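Local coordinates for protein tyrosinase (Burkholderia thailandensis, PDB 5ZRD) that uses a pair of copper ions to hydroxylate monophenols to catechols and, as tyrosinases do, probably oxidises these further to quinones, at residues A[29-40]-A[138-149]. Residues are numbered along the deposited sequence; the frame is centred on the assembly and turned at random.
Sequences LEDLVRAWVGIQ and FELDGKQIDNPL
Val33 sets its CG2 methyl squarely over the Phe138 ring, 3.8 Å from the centroid, a CH-pi contact that suits a short branched residue facing a flat aromatic. CG1, anti to the backbone N (chi1 166°), stays by the same ring at CD2 and also reaches Ile145 CD1 and Pro148 CD. Leu29 CD2 approaches the ring obliquely near CE1, while the aliphatic CG of Glu30 meets its edge. One turn on, Val37 CG2 packs against Ile145 CD1 at 3.6 Å; Pro148 offers it and Trp36 CB a compact apolar ring. A second CH-pi contact places Leu149 CD2 over the five-membered ring of Trp36, 3.6 Å from its centroid; Ile39 CD1 covers the opposite face.

Two polar links cross the contact. Gln40, whose amide can give an N-H to a carbonyl, donates NE2 to Pro148 O (2.9 Å, 158°); that oxygen lies in the Gln40 amide plane, while NE2 comes in tilted from the carbonyl plane. Long, charged Arg34 brings NH1 to exposed Asp141 OD1 at 2.9 Å, a salt bridge in the guanidinium plane but above the carboxylate plane; Leu140 CD1 lies over one guanidinium face. Asn147 OD1 accepts from Leu149 N, an Asx turn.

The helix runs nearly perpendicular to strand 138-140, and the hairpin and its trailing loop cover one side of it; helix 90-108 packs against Ala35, Trp36 and Ile39, and Phe318 of helix 315-334, which also carries the copper ligand His320, meets Trp36 and Leu149.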
ATOM      1  N   LEU A  29      36.070 -23.436  33.189  1.00 43.40           N
ATOM      2  CA  LEU A  29      35.137 -24.051  32.254  1.00 45.33           C
ATOM      3  C   LEU A  29      33.782 -24.289  32.928  1.00 47.15           C
ATOM      4  O   LEU A  29      32.745 -24.041  32.309  1.00 42.95           O
ATOM      5  CB  LEU A  29      35.703 -25.355  31.694  1.00 46.31           C
ATOM      6  CG  LEU A  29      35.112 -25.780  30.356  1.00 48.61           C
ATOM      7  CD1 LEU A  29      35.007 -24.608  29.393  1.00 54.66           C
ATOM      8  CD2 LEU A  29      35.933 -26.878  29.730  1.00 46.36           C
ATOM      9  N   GLU A  30      33.780 -24.714  34.186  1.00 42.81           N
ATOM     10  CA  GLU A  30      32.519 -24.988  34.872  1.00 42.71           C
ATOM     11  C   GLU A  30      31.700 -23.690  35.017  1.00 46.20           C
ATOM     12  O   GLU A  30      30.446 -23.671  34.827  1.00 41.49           O
ATOM     13  CB  GLU A  30      32.792 -25.641  36.226  1.00 44.92           C
ATOM     14  CG  GLU A  30      33.109 -27.132  36.135  1.00 54.46           C
ATOM     15  CD  GLU A  30      33.630 -27.757  37.424  1.00 54.35           C
ATOM     16  OE1 GLU A  30      33.818 -28.991  37.464  1.00 46.31           O
ATOM     17  OE2 GLU A  30      33.848 -26.998  38.381  1.00 57.18           O
ATOM     18  N   ASP A  31      32.363 -22.586  35.339  1.00 44.86           N
ATOM     19  CA  ASP A  31      31.603 -21.323  35.481  1.00 50.03           C
ATOM     20  C   ASP A  31      30.926 -20.927  34.159  1.00 47.98           C
ATOM     21  O   ASP A  31      29.753 -20.511  34.123  1.00 47.49           O
ATOM     22  CB  ASP A  31      32.511 -20.179  35.938  1.00 55.57           C
ATOM     23  CG  ASP A  31      32.975 -20.321  37.389  1.00 60.87           C
ATOM     24  OD1 ASP A  31      32.295 -20.986  38.214  1.00 67.03           O
ATOM     25  OD2 ASP A  31      34.031 -19.733  37.699  1.00 61.02           O
ATOM     26  N   LEU A  32      31.691 -21.038  33.079  1.00 46.96           N
ATOM     27  CA  LEU A  32      31.179 -20.719  31.758  1.00 45.93           C
ATOM     28  C   LEU A  32      29.972 -21.617  31.448  1.00 39.11           C
ATOM     29  O   LEU A  32      28.909 -21.101  31.111  1.00 32.70           O
ATOM     30  CB  LEU A  32      32.284 -20.897  30.710  1.00 48.64           C
ATOM     31  CG  LEU A  32      31.836 -20.563  29.286  1.00 48.26           C
ATOM     32  CD1 LEU A  32      31.672 -19.062  29.118  1.00 44.04           C
ATOM     33  CD2 LEU A  32      32.784 -21.150  28.260  1.00 45.06           C
ATOM     34  N   VAL A  33      30.135 -22.934  31.579  1.00 36.03           N
ATOM     35  CA  VAL A  33      29.035 -23.860  31.294  1.00 37.56           C
ATOM     36  C   VAL A  33      27.848 -23.539  32.208  1.00 38.41           C
ATOM     37  O   VAL A  33      26.712 -23.436  31.736  1.00 39.39           O
ATOM     38  CB  VAL A  33      29.467 -25.336  31.390  1.00 36.68           C
ATOM     39  CG1 VAL A  33      28.264 -26.267  31.435  1.00 38.62           C
ATOM     40  CG2 VAL A  33      30.381 -25.735  30.235  1.00 34.72           C
ATOM     41  N   ARG A  34      28.111 -23.331  33.498  1.00 43.89           N
ATOM     42  CA  ARG A  34      27.032 -23.086  34.450  1.00 41.82           C
ATOM     43  C   ARG A  34      26.275 -21.827  34.045  1.00 36.95           C
ATOM     44  O   ARG A  34      25.079 -21.795  34.191  1.00 39.63           O
ATOM     45  CB  ARG A  34      27.556 -22.970  35.889  1.00 51.67           C
ATOM     46  CG  ARG A  34      26.507 -22.539  36.914  1.00 57.23           C
ATOM     47  CD  ARG A  34      27.057 -22.391  38.329  1.00 58.55           C
ATOM     48  NE  ARG A  34      27.353 -23.696  38.898  1.00 58.43           N
ATOM     49  CZ  ARG A  34      28.569 -24.206  39.071  1.00 68.76           C
ATOM     50  NH1 ARG A  34      28.678 -25.439  39.543  1.00 64.38           N
ATOM     51  NH2 ARG A  34      29.661 -23.503  38.783  1.00 62.24           N
ATOM     52  N   ALA A  35      26.985 -20.800  33.566  1.00 37.39           N
ATOM     53  CA  ALA A  35      26.357 -19.528  33.130  1.00 37.23           C
ATOM     54  C   ALA A  35      25.485 -19.746  31.888  1.00 35.50           C
ATOM     55  O   ALA A  35      24.400 -19.157  31.746  1.00 38.97           O
ATOM     56  CB  ALA A  35      27.434 -18.506  32.840  1.00 39.99           C
ATOM     57  N   TRP A  36      25.976 -20.577  30.972  1.00 31.22           N
ATOM     58  CA  TRP A  36      25.258 -20.843  29.749  1.00 34.02           C
ATOM     59  C   TRP A  36      24.004 -21.677  30.066  1.00 37.72           C
ATOM     60  O   TRP A  36      22.909 -21.424  29.504  1.00 32.47           O
ATOM     61  CB  TRP A  36      26.175 -21.534  28.735  1.00 34.98           C
ATOM     62  CG  TRP A  36      26.898 -20.587  27.836  1.00 34.89           C
ATOM     63  CD1 TRP A  36      28.149 -20.057  27.992  1.00 38.11           C
ATOM     64  CD2 TRP A  36      26.392 -20.059  26.608  1.00 36.89           C
ATOM     65  NE1 TRP A  36      28.452 -19.230  26.943  1.00 38.74           N
ATOM     66  CE2 TRP A  36      27.385 -19.202  26.089  1.00 37.85           C
ATOM     67  CE3 TRP A  36      25.193 -20.218  25.915  1.00 36.06           C
ATOM     68  CZ2 TRP A  36      27.213 -18.529  24.891  1.00 35.64           C
ATOM     69  CZ3 TRP A  36      25.018 -19.549  24.733  1.00 35.11           C
ATOM     70  CH2 TRP A  36      26.018 -18.720  24.235  1.00 37.06           C
ATOM     71  N   VAL A  37      24.136 -22.654  30.976  1.00 37.22           N
ATOM     72  CA  VAL A  37      22.931 -23.388  31.434  1.00 39.73           C
ATOM     73  C   VAL A  37      21.916 -22.375  31.987  1.00 38.32           C
ATOM     74  O   VAL A  37      20.750 -22.338  31.593  1.00 36.73           O
ATOM     75  CB  VAL A  37      23.289 -24.480  32.464  1.00 42.53           C
ATOM     76  CG1 VAL A  37      22.036 -25.124  33.042  1.00 42.33           C
ATOM     77  CG2 VAL A  37      24.198 -25.544  31.862  1.00 39.44           C
ATOM     78  N   GLY A  38      22.380 -21.474  32.834  1.00 38.53           N
ATOM     79  CA  GLY A  38      21.474 -20.504  33.444  1.00 39.81           C
ATOM     80  C   GLY A  38      20.770 -19.603  32.444  1.00 38.05           C
ATOM     81  O   GLY A  38      19.557 -19.381  32.562  1.00 45.28           O
ATOM     82  N   ILE A  39      21.489 -19.045  31.462  1.00 44.92           N
ATOM     83  CA  ILE A  39      20.809 -18.105  30.505  1.00 39.76           C
ATOM     84  C   ILE A  39      19.880 -18.898  29.583  1.00 33.85           C
ATOM     85  O   ILE A  39      18.854 -18.381  29.140  1.00 33.29           O
ATOM     86  CB  ILE A  39      21.791 -17.184  29.736  1.00 46.55           C
ATOM     87  CG1 ILE A  39      22.706 -17.917  28.747  1.00 46.76           C
ATOM     88  CG2 ILE A  39      22.607 -16.323  30.701  1.00 45.21           C
ATOM     89  CD1 ILE A  39      23.307 -16.999  27.672  1.00 46.53           C
ATOM     90  N   GLN A  40      20.203 -20.162  29.328  1.00 32.78           N
ATOM     91  CA  GLN A  40      19.315 -21.007  28.499  1.00 34.59           C
ATOM     92  C   GLN A  40      18.032 -21.332  29.274  1.00 39.50           C
ATOM     93  O   GLN A  40      17.019 -21.569  28.645  1.00 38.94           O
ATOM     94  CB  GLN A  40      20.055 -22.255  28.004  1.00 31.88           C
ATOM     95  CG  GLN A  40      20.928 -21.937  26.800  1.00 32.83           C
ATOM     96  CD  GLN A  40      21.756 -23.051  26.215  1.00 35.06           C
ATOM     97  OE1 GLN A  40      21.674 -24.216  26.603  1.00 35.70           O
ATOM     98  NE2 GLN A  40      22.580 -22.674  25.247  1.00 33.53           N
ATOM     99  N   PHE A 138      28.483 -32.774  29.577  1.00 45.05           N
ATOM    100  CA  PHE A 138      29.423 -32.129  30.476  1.00 45.50           C
ATOM    101  C   PHE A 138      29.133 -32.570  31.921  1.00 49.65           C
ATOM    102  O   PHE A 138      27.970 -32.756  32.294  1.00 46.06           O
ATOM    103  CB  PHE A 138      29.299 -30.610  30.323  1.00 44.04           C
ATOM    104  CG  PHE A 138      30.415 -29.841  30.976  1.00 40.75           C
ATOM    105  CD1 PHE A 138      31.687 -29.847  30.423  1.00 39.29           C
ATOM    106  CD2 PHE A 138      30.190 -29.118  32.146  1.00 44.69           C
ATOM    107  CE1 PHE A 138      32.727 -29.189  31.060  1.00 41.07           C
ATOM    108  CE2 PHE A 138      31.225 -28.427  32.765  1.00 39.46           C
ATOM    109  CZ  PHE A 138      32.488 -28.463  32.214  1.00 40.50           C
ATOM    110  N   GLU A 139      30.174 -32.665  32.744  1.00 54.44           N
ATOM    111  CA  GLU A 139      30.018 -32.921  34.190  1.00 53.51           C
ATOM    112  C   GLU A 139      29.989 -31.588  34.959  1.00 57.10           C
ATOM    113  O   GLU A 139      31.009 -30.893  35.110  1.00 54.91           O
ATOM    114  CB  GLU A 139      31.143 -33.845  34.665  1.00 57.39           C
ATOM    115  CG  GLU A 139      30.850 -34.572  35.972  1.00 68.30           C
ATOM    116  CD  GLU A 139      29.689 -35.566  35.999  1.00 75.09           C
ATOM    117  OE1 GLU A 139      29.022 -35.780  34.955  1.00 70.74           O
ATOM    118  OE2 GLU A 139      29.437 -36.115  37.091  1.00 85.34           O
ATOM    119  N   LEU A 140      28.812 -31.242  35.468  1.00 59.48           N
ATOM    120  CA  LEU A 140      28.659 -30.105  36.359  1.00 60.57           C
ATOM    121  C   LEU A 140      27.960 -30.524  37.669  1.00 68.14           C
ATOM    122  O   LEU A 140      26.887 -31.142  37.629  1.00 58.12           O
ATOM    123  CB  LEU A 140      27.837 -29.037  35.638  1.00 53.91           C
ATOM    124  CG  LEU A 140      27.748 -27.727  36.408  1.00 56.35           C
ATOM    125  CD1 LEU A 140      29.069 -26.972  36.320  1.00 56.22           C
ATOM    126  CD2 LEU A 140      26.586 -26.874  35.918  1.00 61.49           C
ATOM    127  N   ASP A 141      28.526 -30.142  38.829  1.00 75.88           N
ATOM    128  CA  ASP A 141      27.936 -30.482  40.150  1.00 76.70           C
ATOM    129  C   ASP A 141      27.803 -32.014  40.280  1.00 84.98           C
ATOM    130  O   ASP A 141      26.721 -32.520  40.623  1.00 84.70           O
ATOM    131  CB  ASP A 141      26.524 -29.866  40.340  1.00 76.92           C
ATOM    132  CG  ASP A 141      26.504 -28.325  40.375  1.00 80.64           C
ATOM    133  OD1 ASP A 141      27.470 -27.705  40.860  1.00 77.30           O
ATOM    134  OD2 ASP A 141      25.473 -27.736  39.955  1.00 73.27           O
ATOM    135  N   GLY A 142      28.876 -32.741  39.943  1.00 87.73           N
ATOM    136  CA  GLY A 142      28.877 -34.216  39.847  1.00 79.29           C
ATOM    137  C   GLY A 142      27.593 -34.807  39.262  1.00 82.91           C
ATOM    138  O   GLY A 142      27.158 -35.860  39.706  1.00 85.39           O
ATOM    139  N   LYS A 143      26.967 -34.148  38.286  1.00 79.67           N
ATOM    140  CA  LYS A 143      25.896 -34.756  37.470  1.00 80.32           C
ATOM    141  C   LYS A 143      26.253 -34.569  35.994  1.00 77.90           C
ATOM    142  O   LYS A 143      26.811 -33.537  35.606  1.00 77.47           O
ATOM    143  CB  LYS A 143      24.521 -34.137  37.749  1.00 85.12           C
ATOM    144  CG  LYS A 143      23.923 -34.492  39.104  1.00 94.36           C
ATOM    145  CD  LYS A 143      22.601 -33.821  39.400  1.00100.01           C
ATOM    146  CE  LYS A 143      22.182 -34.006  40.844  1.00101.93           C
ATOM    147  NZ  LYS A 143      20.715 -33.904  41.010  1.00 97.22           N
ATOM    148  N   GLN A 144      25.964 -35.573  35.185  1.00 73.92           N
ATOM    149  CA  GLN A 144      26.073 -35.403  33.748  1.00 67.62           C
ATOM    150  C   GLN A 144      24.946 -34.484  33.268  1.00 64.69           C
ATOM    151  O   GLN A 144      23.813 -34.655  33.704  1.00 63.91           O
ATOM    152  CB  GLN A 144      25.988 -36.744  33.029  1.00 66.22           C
ATOM    153  CG  GLN A 144      27.337 -37.429  32.911  1.00 65.44           C
ATOM    154  CD  GLN A 144      27.578 -37.881  31.496  1.00 66.94           C
ATOM    155  OE1 GLN A 144      26.650 -38.249  30.782  1.00 68.30           O
ATOM    156  NE2 GLN A 144      28.832 -37.840  31.077  1.00 62.64           N
ATOM    157  N   ILE A 145      25.264 -33.507  32.400  1.00 55.36           N
ATOM    158  CA  ILE A 145      24.215 -32.725  31.713  1.00 48.26           C
ATOM    159  C   ILE A 145      24.497 -32.734  30.217  1.00 42.57           C
ATOM    160  O   ILE A 145      25.604 -33.049  29.798  1.00 44.88           O
ATOM    161  CB  ILE A 145      24.121 -31.280  32.244  1.00 46.76           C
ATOM    162  CG1 ILE A 145      25.395 -30.477  31.956  1.00 45.45           C
ATOM    163  CG2 ILE A 145      23.768 -31.298  33.732  1.00 48.46           C
ATOM    164  CD1 ILE A 145      25.275 -29.004  32.235  1.00 45.13           C
ATOM    165  N   ASP A 146      23.477 -32.352  29.458  1.00 43.26           N
ATOM    166  CA  ASP A 146      23.639 -31.947  28.058  1.00 46.15           C
ATOM    167  C   ASP A 146      24.541 -30.674  28.024  1.00 48.49           C
ATOM    168  O   ASP A 146      24.330 -29.726  28.803  1.00 50.85           O
ATOM    169  CB  ASP A 146      22.259 -31.644  27.437  1.00 44.10           C
ATOM    170  CG  ASP A 146      21.339 -32.895  27.357  1.00 50.26           C
ATOM    171  OD1 ASP A 146      21.833 -34.038  27.436  1.00 47.43           O
ATOM    172  OD2 ASP A 146      20.112 -32.733  27.199  1.00 56.09           O
ATOM    173  N   ASN A 147      25.561 -30.688  27.170  1.00 42.89           N
ATOM    174  CA  ASN A 147      26.417 -29.540  26.942  1.00 37.93           C
ATOM    175  C   ASN A 147      25.566 -28.403  26.363  1.00 37.39           C
ATOM    176  O   ASN A 147      25.084 -28.516  25.269  1.00 39.82           O
ATOM    177  CB  ASN A 147      27.542 -29.912  25.975  1.00 39.59           C
ATOM    178  CG  ASN A 147      28.468 -28.757  25.641  1.00 36.51           C
ATOM    179  OD1 ASN A 147      28.380 -27.695  26.240  1.00 43.98           O
ATOM    180  ND2 ASN A 147      29.357 -28.951  24.689  1.00 30.14           N
ATOM    181  N   PRO A 148      25.364 -27.305  27.099  1.00 36.12           N
ATOM    182  CA  PRO A 148      24.560 -26.224  26.542  1.00 33.81           C
ATOM    183  C   PRO A 148      25.172 -25.528  25.311  1.00 34.48           C
ATOM    184  O   PRO A 148      24.470 -24.779  24.639  1.00 37.35           O
ATOM    185  CB  PRO A 148      24.493 -25.192  27.676  1.00 35.75           C
ATOM    186  CG  PRO A 148      25.824 -25.334  28.334  1.00 37.94           C
ATOM    187  CD  PRO A 148      26.155 -26.811  28.232  1.00 35.95           C
ATOM    188  N   LEU A 149      26.452 -25.777  25.021  1.00 33.65           N
ATOM    189  CA  LEU A 149      27.191 -25.078  23.947  1.00 34.63           C
ATOM    190  C   LEU A 149      27.074 -25.806  22.590  1.00 37.24           C
ATOM    191  O   LEU A 149      27.360 -25.174  21.572  1.00 35.92           O
ATOM    192  CB  LEU A 149      28.666 -24.967  24.349  1.00 32.31           C
ATOM    193  CG  LEU A 149      28.953 -24.496  25.775  1.00 31.50           C
ATOM    194  CD1 LEU A 149      30.474 -24.431  26.026  1.00 31.28           C
ATOM    195  CD2 LEU A 149      28.308 -23.150  26.007  1.00 30.02           C
TER